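Local structure of spike protein P5 (Enterobacteria phage PRD1, 1YQ5) at residues S8-T13 against I135-A140; L26-L31 against V119-L124; Q62-V67 against T102-I107; T74-L79 against A91-S96. The protein forms, with proteins P31 and P2, the spike complexes at the five-fold capsid vertices, is essential for infectivity, and is represented here by its C-terminal domain. All blocks are in the same frame, centred on the assembly; numbering follows the deposited sequence.

Contact 1. Residues S8-T13 against I135-A140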
# COMPACT_ATOMS: atom_id res chain seq x y z
N SER A 8 4.67 -15.82 -1.96
CA SER A 8 5.64 -14.73 -2.00
C SER A 8 6.75 -15.15 -2.96
O SER A 8 7.33 -16.23 -2.83
CB SER A 8 6.20 -14.48 -0.60
OG SER A 8 7.03 -13.33 -0.58
N LEU A 9 7.04 -14.29 -3.93
CA LEU A 9 8.04 -14.58 -4.94
C LEU A 9 9.12 -13.52 -5.07
O LEU A 9 8.90 -12.34 -4.78
CB LEU A 9 7.36 -14.73 -6.31
CG LEU A 9 6.11 -15.61 -6.42
CD1 LEU A 9 5.46 -15.39 -7.78
CD2 LEU A 9 6.48 -17.07 -6.22
N MSE A 10 10.29 -13.96 -5.51
CA MSE A 10 11.42 -13.07 -5.75
C MSE A 10 11.71 -13.26 -7.24
O MSE A 10 12.04 -14.37 -7.68
CB MSE A 10 12.62 -13.47 -4.89
CG MSE A 10 13.73 -12.41 -4.84
SE MSE A 10 14.81 -12.40 -6.45
CE MSE A 10 15.85 -13.99 -6.04
N TYR A 11 11.56 -12.18 -7.99
CA TYR A 11 11.74 -12.17 -9.44
C TYR A 11 12.97 -11.34 -9.83
O TYR A 11 13.11 -10.19 -9.41
CB TYR A 11 10.47 -11.55 -10.04
CG TYR A 11 10.18 -11.80 -11.50
CD1 TYR A 11 10.09 -13.10 -12.01
CD2 TYR A 11 9.90 -10.74 -12.36
CE1 TYR A 11 9.70 -13.33 -13.33
CE2 TYR A 11 9.51 -10.95 -13.68
CZ TYR A 11 9.41 -12.25 -14.16
OH TYR A 11 9.00 -12.46 -15.46
N SER A 12 13.86 -11.94 -10.62
CA SER A 12 15.08 -11.26 -11.06
C SER A 12 15.53 -11.87 -12.38
O SER A 12 14.92 -12.82 -12.86
CB SER A 12 16.20 -11.45 -10.04
OG SER A 12 16.63 -12.80 -10.03
N THR A 13 16.60 -11.33 -12.96
CA THR A 13 17.12 -11.86 -14.21
C THR A 13 17.60 -13.30 -14.00
O THR A 13 17.66 -14.09 -14.94
CB THR A 13 18.32 -11.04 -14.74
OG1 THR A 13 19.35 -11.00 -13.74
CG2 THR A 13 17.88 -9.62 -15.09
N ILE A 135 15.43 -6.40 -8.59
CA ILE A 135 15.03 -7.37 -7.60
C ILE A 135 13.56 -7.01 -7.38
O ILE A 135 13.24 -5.96 -6.84
CB ILE A 135 15.78 -7.25 -6.27
CG1 ILE A 135 17.25 -7.65 -6.46
CG2 ILE A 135 15.14 -8.18 -5.23
CD1 ILE A 135 17.42 -9.09 -6.92
N ILE A 136 12.69 -7.89 -7.85
CA ILE A 136 11.26 -7.67 -7.74
C ILE A 136 10.67 -8.71 -6.80
O ILE A 136 10.96 -9.90 -6.89
CB ILE A 136 10.57 -7.79 -9.12
CG1 ILE A 136 11.11 -6.69 -10.05
CG2 ILE A 136 9.06 -7.69 -8.98
CD1 ILE A 136 10.58 -6.78 -11.47
N ASN A 137 9.85 -8.23 -5.86
CA ASN A 137 9.19 -9.12 -4.92
C ASN A 137 7.70 -8.95 -5.11
O ASN A 137 7.18 -7.83 -5.19
CB ASN A 137 9.58 -8.76 -3.48
CG ASN A 137 10.97 -9.24 -3.13
OD1 ASN A 137 11.19 -10.42 -2.86
ND2 ASN A 137 11.92 -8.32 -3.13
N ILE A 138 7.00 -10.08 -5.22
CA ILE A 138 5.56 -10.09 -5.40
C ILE A 138 4.96 -11.03 -4.36
O ILE A 138 5.34 -12.19 -4.28
CB ILE A 138 5.19 -10.58 -6.82
CG1 ILE A 138 5.71 -9.59 -7.86
CG2 ILE A 138 3.68 -10.76 -6.92
CD1 ILE A 138 5.58 -10.06 -9.30
N THR A 139 4.04 -10.50 -3.56
CA THR A 139 3.41 -11.29 -2.52
C THR A 139 1.90 -11.09 -2.53
O THR A 139 1.41 -9.96 -2.61
CB THR A 139 3.94 -10.91 -1.13
OG1 THR A 139 5.35 -11.18 -1.06
CG2 THR A 139 3.22 -11.70 -0.04
N ALA A 140 1.16 -12.19 -2.47
CA ALA A 140 -0.29 -12.14 -2.45
C ALA A 140 -0.79 -13.07 -1.36
O ALA A 140 -0.27 -14.17 -1.18
CB ALA A 140 -0.85 -12.55 -3.80
O HOH W 1 9.26 -11.99 -1.47
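Tyr-11 and Ile-136 form one rung of an antiparallel pair of strands, 8-11 and 135-140, joined by four backbone hydrogen bonds. Two link Leu-9 with Ile-138 and two link Tyr-11 with Ile-136; the straightest runs from Tyr-11 N to Ile-136 O, with an N-H...O angle of 177°. On the face that carries Ser-8 and Thr-139, polar side chains pair. Ser-8 OG, anti to its backbone N (chi1 -173°), hydrogen-bonds Thr-139 OG1 at 2.8 Å. Water 1 carries the network onward: it is 2.7 Å from Ser-8 OG and donates to Asn-137 OD1. Apolar packing fills the Tyr-11 face. There the two side chains lie side by side and point the same way, Tyr-11 CB 3.9 Å from Ile-136 CB, while Ile-136 CD1 reaches the ring edge near its plane. On the Ser-8 face the selenium of selenomethionine Met-10 approaches Ile-135 CD1 at 4.2 Å. The Tyr-11 hydroxyl finds its partner elsewhere, in Asp-30 O. Chemically, then, the ladder is two-faced: Leu-9, Tyr-11, Ile-136 and Ile-138 turn apolar groups into the jelly-roll interior, whereas Ser-8 and Thr-139, on the other face, pack against a neighbouring subunit and are joined by a hydroxyl-hydroxyl bond.

Contact 2. Residues L26-L31 against V119-L124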
# COMPACT_ATOMS: atom_id res chain seq x y z
N LEU A 26 4.49 -1.80 -20.52
CA LEU A 26 4.08 -2.74 -19.48
C LEU A 26 3.65 -4.07 -20.07
O LEU A 26 2.52 -4.22 -20.53
CB LEU A 26 2.94 -2.15 -18.64
CG LEU A 26 3.31 -0.96 -17.75
CD1 LEU A 26 2.05 -0.45 -17.05
CD2 LEU A 26 4.36 -1.39 -16.72
N THR A 27 4.57 -5.03 -20.05
CA THR A 27 4.30 -6.37 -20.56
C THR A 27 4.20 -7.27 -19.33
O THR A 27 5.14 -7.33 -18.53
CB THR A 27 5.45 -6.87 -21.46
OG1 THR A 27 5.62 -5.97 -22.56
CG2 THR A 27 5.15 -8.26 -21.99
N ASP A 28 3.08 -7.96 -19.19
CA ASP A 28 2.88 -8.83 -18.04
C ASP A 28 3.99 -9.86 -17.87
O ASP A 28 4.49 -10.42 -18.84
CB ASP A 28 1.51 -9.50 -18.13
CG ASP A 28 0.37 -8.49 -18.07
OD1 ASP A 28 0.53 -7.47 -17.37
OD2 ASP A 28 -0.68 -8.72 -18.70
N PHE A 29 4.36 -10.09 -16.61
CA PHE A 29 5.44 -11.00 -16.26
C PHE A 29 5.10 -12.49 -16.24
O PHE A 29 4.05 -12.90 -15.74
CB PHE A 29 6.00 -10.64 -14.88
CG PHE A 29 6.66 -9.30 -14.81
CD1 PHE A 29 6.65 -8.58 -13.62
CD2 PHE A 29 7.35 -8.78 -15.90
CE1 PHE A 29 7.30 -7.36 -13.52
CE2 PHE A 29 8.01 -7.56 -15.81
CZ PHE A 29 7.98 -6.84 -14.61
N ASP A 30 6.01 -13.28 -16.78
CA ASP A 30 5.90 -14.74 -16.78
C ASP A 30 6.55 -15.07 -15.43
O ASP A 30 7.75 -14.87 -15.27
CB ASP A 30 6.73 -15.33 -17.91
CG ASP A 30 6.83 -16.84 -17.85
OD1 ASP A 30 6.85 -17.41 -16.73
OD2 ASP A 30 6.90 -17.47 -18.92
N LEU A 31 5.77 -15.56 -14.47
CA LEU A 31 6.32 -15.86 -13.15
C LEU A 31 6.64 -17.34 -12.90
O LEU A 31 6.92 -17.73 -11.76
CB LEU A 31 5.37 -15.36 -12.07
CG LEU A 31 5.05 -13.86 -12.07
CD1 LEU A 31 4.04 -13.55 -10.97
CD2 LEU A 31 6.32 -13.06 -11.87
N VAL A 119 -6.48 -15.03 -12.82
CA VAL A 119 -5.05 -14.85 -12.60
C VAL A 119 -4.67 -13.41 -12.34
O VAL A 119 -5.13 -12.49 -13.01
CB VAL A 119 -4.24 -15.36 -13.82
CG1 VAL A 119 -4.70 -14.65 -15.08
CG2 VAL A 119 -2.74 -15.12 -13.60
N LEU A 120 -3.83 -13.21 -11.33
CA LEU A 120 -3.34 -11.88 -11.00
C LEU A 120 -2.16 -11.66 -11.94
O LEU A 120 -1.22 -12.46 -11.96
CB LEU A 120 -2.87 -11.84 -9.54
CG LEU A 120 -3.96 -11.92 -8.47
CD1 LEU A 120 -3.34 -12.20 -7.12
CD2 LEU A 120 -4.73 -10.60 -8.45
N LYS A 121 -2.21 -10.59 -12.72
CA LYS A 121 -1.14 -10.28 -13.66
C LYS A 121 -0.30 -9.12 -13.14
O LYS A 121 -0.84 -8.14 -12.62
CB LYS A 121 -1.71 -9.96 -15.03
CG LYS A 121 -2.48 -11.12 -15.67
CD LYS A 121 -3.03 -10.73 -17.04
CE LYS A 121 -3.72 -11.91 -17.71
NZ LYS A 121 -4.24 -11.55 -19.06
N PHE A 122 1.02 -9.23 -13.28
CA PHE A 122 1.92 -8.19 -12.79
C PHE A 122 2.86 -7.65 -13.86
O PHE A 122 3.31 -8.39 -14.74
CB PHE A 122 2.77 -8.74 -11.63
CG PHE A 122 1.97 -9.27 -10.48
CD1 PHE A 122 1.41 -10.55 -10.54
CD2 PHE A 122 1.78 -8.50 -9.34
CE1 PHE A 122 0.66 -11.04 -9.47
CE2 PHE A 122 1.02 -8.99 -8.27
CZ PHE A 122 0.46 -10.27 -8.34
N SER A 123 3.17 -6.37 -13.76
CA SER A 123 4.08 -5.72 -14.69
C SER A 123 4.59 -4.40 -14.14
O SER A 123 3.92 -3.74 -13.34
CB SER A 123 3.41 -5.47 -16.04
OG SER A 123 4.36 -4.99 -16.98
N LEU A 124 5.79 -4.03 -14.56
CA LEU A 124 6.40 -2.77 -14.15
C LEU A 124 7.54 -2.46 -15.11
O LEU A 124 7.98 -3.32 -15.86
CB LEU A 124 6.90 -2.86 -12.70
CG LEU A 124 8.02 -3.83 -12.32
CD1 LEU A 124 9.36 -3.36 -12.89
CD2 LEU A 124 8.12 -3.90 -10.80
O HOH W 2 7.15 -4.77 -18.49
O HOH W 3 -1.25 -11.06 -19.96
O HOH W 4 1.70 -11.55 -14.99
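Lys-121 meets Asp-28 through its aliphatic part: CD lies 3.5 Å from Asp-28 OD2, while the extended chain carries NZ on to 4.6 Å from that oxygen, beyond a salt bridge. Water 3 spans the gap, donating to Asp-28 OD2 and accepting from Lys-121 NZ. The carboxylate's direct salt bridges are with Arg-80 and Lys-82, which probably favour its ionised form. Phe-122 provides the backbone link. Its carbonyl O accepts from Phe-29 N at 2.7 Å, the donor nearly along the C=O axis (C=O...N angle 178°), and water 4 joins Phe-122 N to Phe-29 O. Its ring meets Leu-31 CD1 at 4.0 Å, the two side chains crossing at about a right angle. Ser-123 follows, presenting CA over one face of the Phe-29 ring in a CH-pi contact, 4.0 Å from the centroid and offset toward the rim. With OG anti to the backbone N (chi1 -173°), the hydroxyl is swung to 2.9 Å from Thr-27 O. Leu-124 closes the row: its CG lies 3.8 Å from Phe-29 CZ, and Leu-26 CD2 packs on its CA. Segment 26-31, part of the connection between strands 5-11 and 35-40, thus passes across strand 119-126 at a steep angle, their directions 123° apart. It leaves Phe-29 and Leu-31 resting on strand 135-142 of the other sheet, with strand 76-83 continuing the sheet beyond 119-126.

Contact 3. Residues Q62-V67 against T102-I107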
# COMPACT_ATOMS: atom_id res chain seq x y z
N GLN A 62 -4.67 -9.41 -0.39
CA GLN A 62 -3.72 -8.34 -0.11
C GLN A 62 -2.55 -8.63 -1.04
O GLN A 62 -1.98 -9.72 -1.02
CB GLN A 62 -3.26 -8.38 1.35
CG GLN A 62 -2.15 -7.37 1.67
CD GLN A 62 -2.50 -5.95 1.27
OE1 GLN A 62 -3.56 -5.43 1.63
NE2 GLN A 62 -1.61 -5.31 0.52
N ILE A 63 -2.19 -7.64 -1.85
CA ILE A 63 -1.13 -7.80 -2.83
C ILE A 63 -0.09 -6.69 -2.77
O ILE A 63 -0.42 -5.52 -2.60
CB ILE A 63 -1.74 -7.81 -4.24
CG1 ILE A 63 -2.76 -8.95 -4.35
CG2 ILE A 63 -0.65 -7.94 -5.29
CD1 ILE A 63 -3.74 -8.78 -5.49
N THR A 64 1.17 -7.08 -2.92
CA THR A 64 2.27 -6.13 -2.93
C THR A 64 3.31 -6.52 -3.96
O THR A 64 3.67 -7.69 -4.08
CB THR A 64 2.99 -6.05 -1.56
OG1 THR A 64 2.12 -5.46 -0.58
CG2 THR A 64 4.26 -5.19 -1.67
N MSE A 65 3.78 -5.54 -4.71
CA MSE A 65 4.83 -5.76 -5.68
C MSE A 65 5.80 -4.61 -5.51
O MSE A 65 5.40 -3.45 -5.56
CB MSE A 65 4.31 -5.79 -7.11
CG MSE A 65 5.47 -5.84 -8.11
SE MSE A 65 4.97 -6.16 -9.94
CE MSE A 65 3.76 -4.63 -10.14
N THR A 66 7.07 -4.95 -5.30
CA THR A 66 8.10 -3.95 -5.12
C THR A 66 9.26 -4.19 -6.08
O THR A 66 9.45 -5.30 -6.57
CB THR A 66 8.66 -3.98 -3.69
OG1 THR A 66 9.14 -5.30 -3.40
CG2 THR A 66 7.59 -3.59 -2.69
N VAL A 67 10.03 -3.14 -6.33
CA VAL A 67 11.19 -3.26 -7.20
C VAL A 67 12.30 -2.32 -6.79
O VAL A 67 12.05 -1.19 -6.35
CB VAL A 67 10.84 -2.96 -8.69
CG1 VAL A 67 10.32 -1.53 -8.83
CG2 VAL A 67 12.09 -3.14 -9.55
N THR A 102 6.86 0.91 -5.42
CA THR A 102 6.04 0.00 -4.65
C THR A 102 4.56 0.17 -4.96
O THR A 102 4.09 1.29 -5.17
CB THR A 102 6.21 0.27 -3.13
OG1 THR A 102 7.57 0.01 -2.74
CG2 THR A 102 5.26 -0.60 -2.32
N ILE A 103 3.84 -0.94 -5.01
CA ILE A 103 2.39 -0.89 -5.20
C ILE A 103 1.81 -1.97 -4.31
O ILE A 103 2.24 -3.13 -4.34
CB ILE A 103 1.95 -1.12 -6.68
CG1 ILE A 103 0.45 -0.80 -6.79
CG2 ILE A 103 2.20 -2.56 -7.11
CD1 ILE A 103 -0.10 -0.80 -8.22
N SER A 104 0.85 -1.58 -3.48
CA SER A 104 0.20 -2.50 -2.56
C SER A 104 -1.30 -2.31 -2.69
O SER A 104 -1.78 -1.18 -2.78
CB SER A 104 0.64 -2.25 -1.13
OG SER A 104 1.99 -2.64 -0.97
N LEU A 105 -2.02 -3.42 -2.68
CA LEU A 105 -3.46 -3.38 -2.86
C LEU A 105 -4.24 -4.43 -2.08
O LEU A 105 -3.77 -5.55 -1.90
CB LEU A 105 -3.78 -3.60 -4.35
CG LEU A 105 -3.07 -2.75 -5.39
CD1 LEU A 105 -2.77 -3.58 -6.63
CD2 LEU A 105 -3.93 -1.54 -5.72
N LEU A 106 -5.42 -4.04 -1.61
CA LEU A 106 -6.33 -4.95 -0.94
C LEU A 106 -7.52 -4.87 -1.89
O LEU A 106 -8.13 -3.81 -2.03
CB LEU A 106 -6.76 -4.44 0.44
CG LEU A 106 -7.92 -5.25 1.04
CD1 LEU A 106 -7.51 -6.70 1.17
CD2 LEU A 106 -8.33 -4.69 2.40
N ILE A 107 -7.82 -5.97 -2.57
CA ILE A 107 -8.90 -5.98 -3.54
C ILE A 107 -9.76 -7.23 -3.42
O ILE A 107 -9.35 -8.23 -2.82
CB ILE A 107 -8.34 -5.94 -4.97
CG1 ILE A 107 -7.45 -7.16 -5.21
CG2 ILE A 107 -7.55 -4.66 -5.19
CD1 ILE A 107 -6.93 -7.30 -6.64
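Thr-64 and Ser-104 sit opposite each other in a non-hydrogen-bonded pair, and their side chains supply the bond that the backbone lacks there: Thr-64 OG1 donates to Ser-104 OG at 2.8 Å. The backbone ladder flanks them. Ile-63 and Leu-105 exchange two short bonds, each 2.6 Å between N and O, and Met-65 and Ile-103 exchange two more; the strands run antiparallel, at 170°. Between these rungs CA-H...O contacts add to the seam, the closest from Ser-104 CA to Ile-63 O at 3.1 Å. Gln-62 shares the Thr-64 face. Its CG is anti to the backbone N (chi1 174°), and a bend at chi2 brings CD over toward strand 102-107, with OE1 3.6 Å from Leu-106 CB. Further along, Thr-66 CG2 packs beside the Thr-102 side chain. The opposite face is wholly apolar: Ile-63 CD1 meets Ile-107 CD1 at 3.7 Å, and Met-65 CB, of a selenomethionine, lies 3.9 Å from Ile-103 CG2. Chemically, the polar face is a trimer interface. Leu-106 N of a neighbouring subunit bonds Thr-64 OG1, and Ser-104 OG in turn bonds Ser-104 O of that same subunit, making a buried relay in which the two hydroxyls carry hydrogen bonds from the neighbouring chain and back to it, while the apolar face packs on the second sheet.

Contact 4. Residues T74-L79 against A91-S96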
# COMPACT_ATOMS: atom_id res chain seq x y z
N THR A 74 16.61 7.47 -12.54
CA THR A 74 15.94 8.56 -13.23
C THR A 74 14.57 8.12 -13.73
O THR A 74 14.26 6.93 -13.74
CB THR A 74 16.77 9.05 -14.44
OG1 THR A 74 17.07 7.94 -15.28
CG2 THR A 74 18.07 9.68 -13.97
N GLY A 75 13.75 9.08 -14.14
CA GLY A 75 12.43 8.76 -14.64
C GLY A 75 11.50 8.29 -13.54
O GLY A 75 11.72 8.56 -12.35
N ASN A 76 10.45 7.57 -13.93
CA ASN A 76 9.48 7.05 -12.98
C ASN A 76 9.27 5.56 -13.15
O ASN A 76 9.17 5.07 -14.27
CB ASN A 76 8.13 7.74 -13.17
CG ASN A 76 8.20 9.23 -12.95
OD1 ASN A 76 8.43 9.69 -11.84
ND2 ASN A 76 8.02 10.00 -14.02
N TYR A 77 9.23 4.85 -12.03
CA TYR A 77 8.97 3.43 -12.08
C TYR A 77 7.45 3.31 -12.16
O TYR A 77 6.73 3.91 -11.35
CB TYR A 77 9.50 2.73 -10.83
CG TYR A 77 10.99 2.46 -10.90
CD1 TYR A 77 11.91 3.42 -10.49
CD2 TYR A 77 11.46 1.26 -11.42
CE1 TYR A 77 13.29 3.18 -10.60
CE2 TYR A 77 12.83 1.01 -11.54
CZ TYR A 77 13.73 1.97 -11.12
OH TYR A 77 15.08 1.72 -11.24
N LEU A 78 6.98 2.57 -13.15
CA LEU A 78 5.55 2.37 -13.36
C LEU A 78 5.19 0.95 -12.95
O LEU A 78 5.80 -0.01 -13.42
CB LEU A 78 5.19 2.58 -14.83
CG LEU A 78 5.76 3.84 -15.49
CD1 LEU A 78 5.29 3.89 -16.94
CD2 LEU A 78 5.31 5.09 -14.74
N LEU A 79 4.19 0.81 -12.08
CA LEU A 79 3.77 -0.52 -11.64
C LEU A 79 2.31 -0.77 -11.92
O LEU A 79 1.48 0.13 -11.82
CB LEU A 79 4.05 -0.69 -10.14
CG LEU A 79 5.52 -0.72 -9.73
CD1 LEU A 79 6.10 0.68 -9.82
CD2 LEU A 79 5.65 -1.25 -8.31
N ALA A 91 2.77 5.31 -10.18
CA ALA A 91 4.03 5.75 -10.75
C ALA A 91 4.87 6.23 -9.57
O ALA A 91 4.36 6.96 -8.71
CB ALA A 91 3.80 6.89 -11.74
N CYS A 92 6.13 5.83 -9.51
CA CYS A 92 7.01 6.21 -8.41
C CYS A 92 8.29 6.88 -8.90
O CYS A 92 9.14 6.23 -9.51
CB CYS A 92 7.37 4.96 -7.59
SG CYS A 92 5.94 3.95 -7.13
N PRO A 93 8.43 8.19 -8.65
CA PRO A 93 9.62 8.92 -9.08
C PRO A 93 10.91 8.29 -8.55
O PRO A 93 11.06 8.06 -7.35
CB PRO A 93 9.38 10.33 -8.53
CG PRO A 93 7.88 10.45 -8.61
CD PRO A 93 7.43 9.11 -8.07
N ALA A 94 11.84 8.02 -9.46
CA ALA A 94 13.11 7.42 -9.08
C ALA A 94 14.12 8.45 -8.60
O ALA A 94 14.02 9.63 -8.93
CB ALA A 94 13.68 6.64 -10.25
N SER A 95 15.08 7.99 -7.81
CA SER A 95 16.16 8.83 -7.30
C SER A 95 17.19 7.84 -6.80
O SER A 95 16.93 6.64 -6.74
CB SER A 95 15.69 9.72 -6.14
OG SER A 95 15.50 8.96 -4.96
N SER A 96 18.36 8.34 -6.43
CA SER A 96 19.40 7.46 -5.93
C SER A 96 18.94 6.84 -4.61
O SER A 96 19.22 5.67 -4.33
CB SER A 96 20.70 8.25 -5.72
OG SER A 96 21.76 7.35 -5.45
O HOH W 5 12.73 11.00 -11.16
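The Tyr-77 ring meets Ala-94 and Cys-92 at its edge, near the ring plane: Ala-94 CB touches CE1 at 3.5 Å, and Cys-92 O lies by the same rim. Its hydroxyl bonds Val-72 O beyond the two segments. The other flat group, the Asn-76 amide, comes to the Pro-93 ring obliquely. Its CG is anti to the carbonyl carbon (chi1 -61°); OD1 lies 3.1 Å from Pro-93 CA and 3.4 Å from Pro-93 CG. Three backbone hydrogen bonds hold the segments together. Cys-92 N donates to Tyr-77 O at 2.7 Å; the return bond from Tyr-77 N to Cys-92 O has its donor 40° out of the carbonyl plane. Ala-94 N donates to Gly-75 O at 2.9 Å, and water 5 links that oxygen with Ala-94 O, extending the pairing past the regular strands. Smaller apolar contacts follow, Leu-78 CD2 on Ala-91 CB and Leu-79 CD1 on Cys-92 SG. Pro-93 also packs on Pro-93 of one neighbouring subunit and on Ala-91 of the other. Here is the open end of a beta hairpin, strands 76-83 and 86-93, forming one margin of a jelly-roll sheet near the meeting of three chains, consistent with a trimer of the C1q/TNF type.

Overall arrangement
The four contacts nest along the chain: contact 1 encloses contact 2, which encloses contact 3, which encloses contact 4. Contacts 1 and 3 belong to one five-stranded sheet, where strands 135-142 and 59-68 are neighbours; the centres of the two contacts are 11 Å apart. Contacts 2 and 4 reach the other sheet through adjacent strands 119-126 and 76-83, with centres 18 Å apart. Side chains of contacts 2 and 3 interlock between the sheets, as Phe-122 and Leu-124 pack on Ile-63 and Val-67, whereas contacts 1 and 4 do not touch, their nearest atoms about 7 Å apart. Both sheets of this jelly-roll sandwich contribute residues to the interface of the homotrimer, most heavily through contact 3.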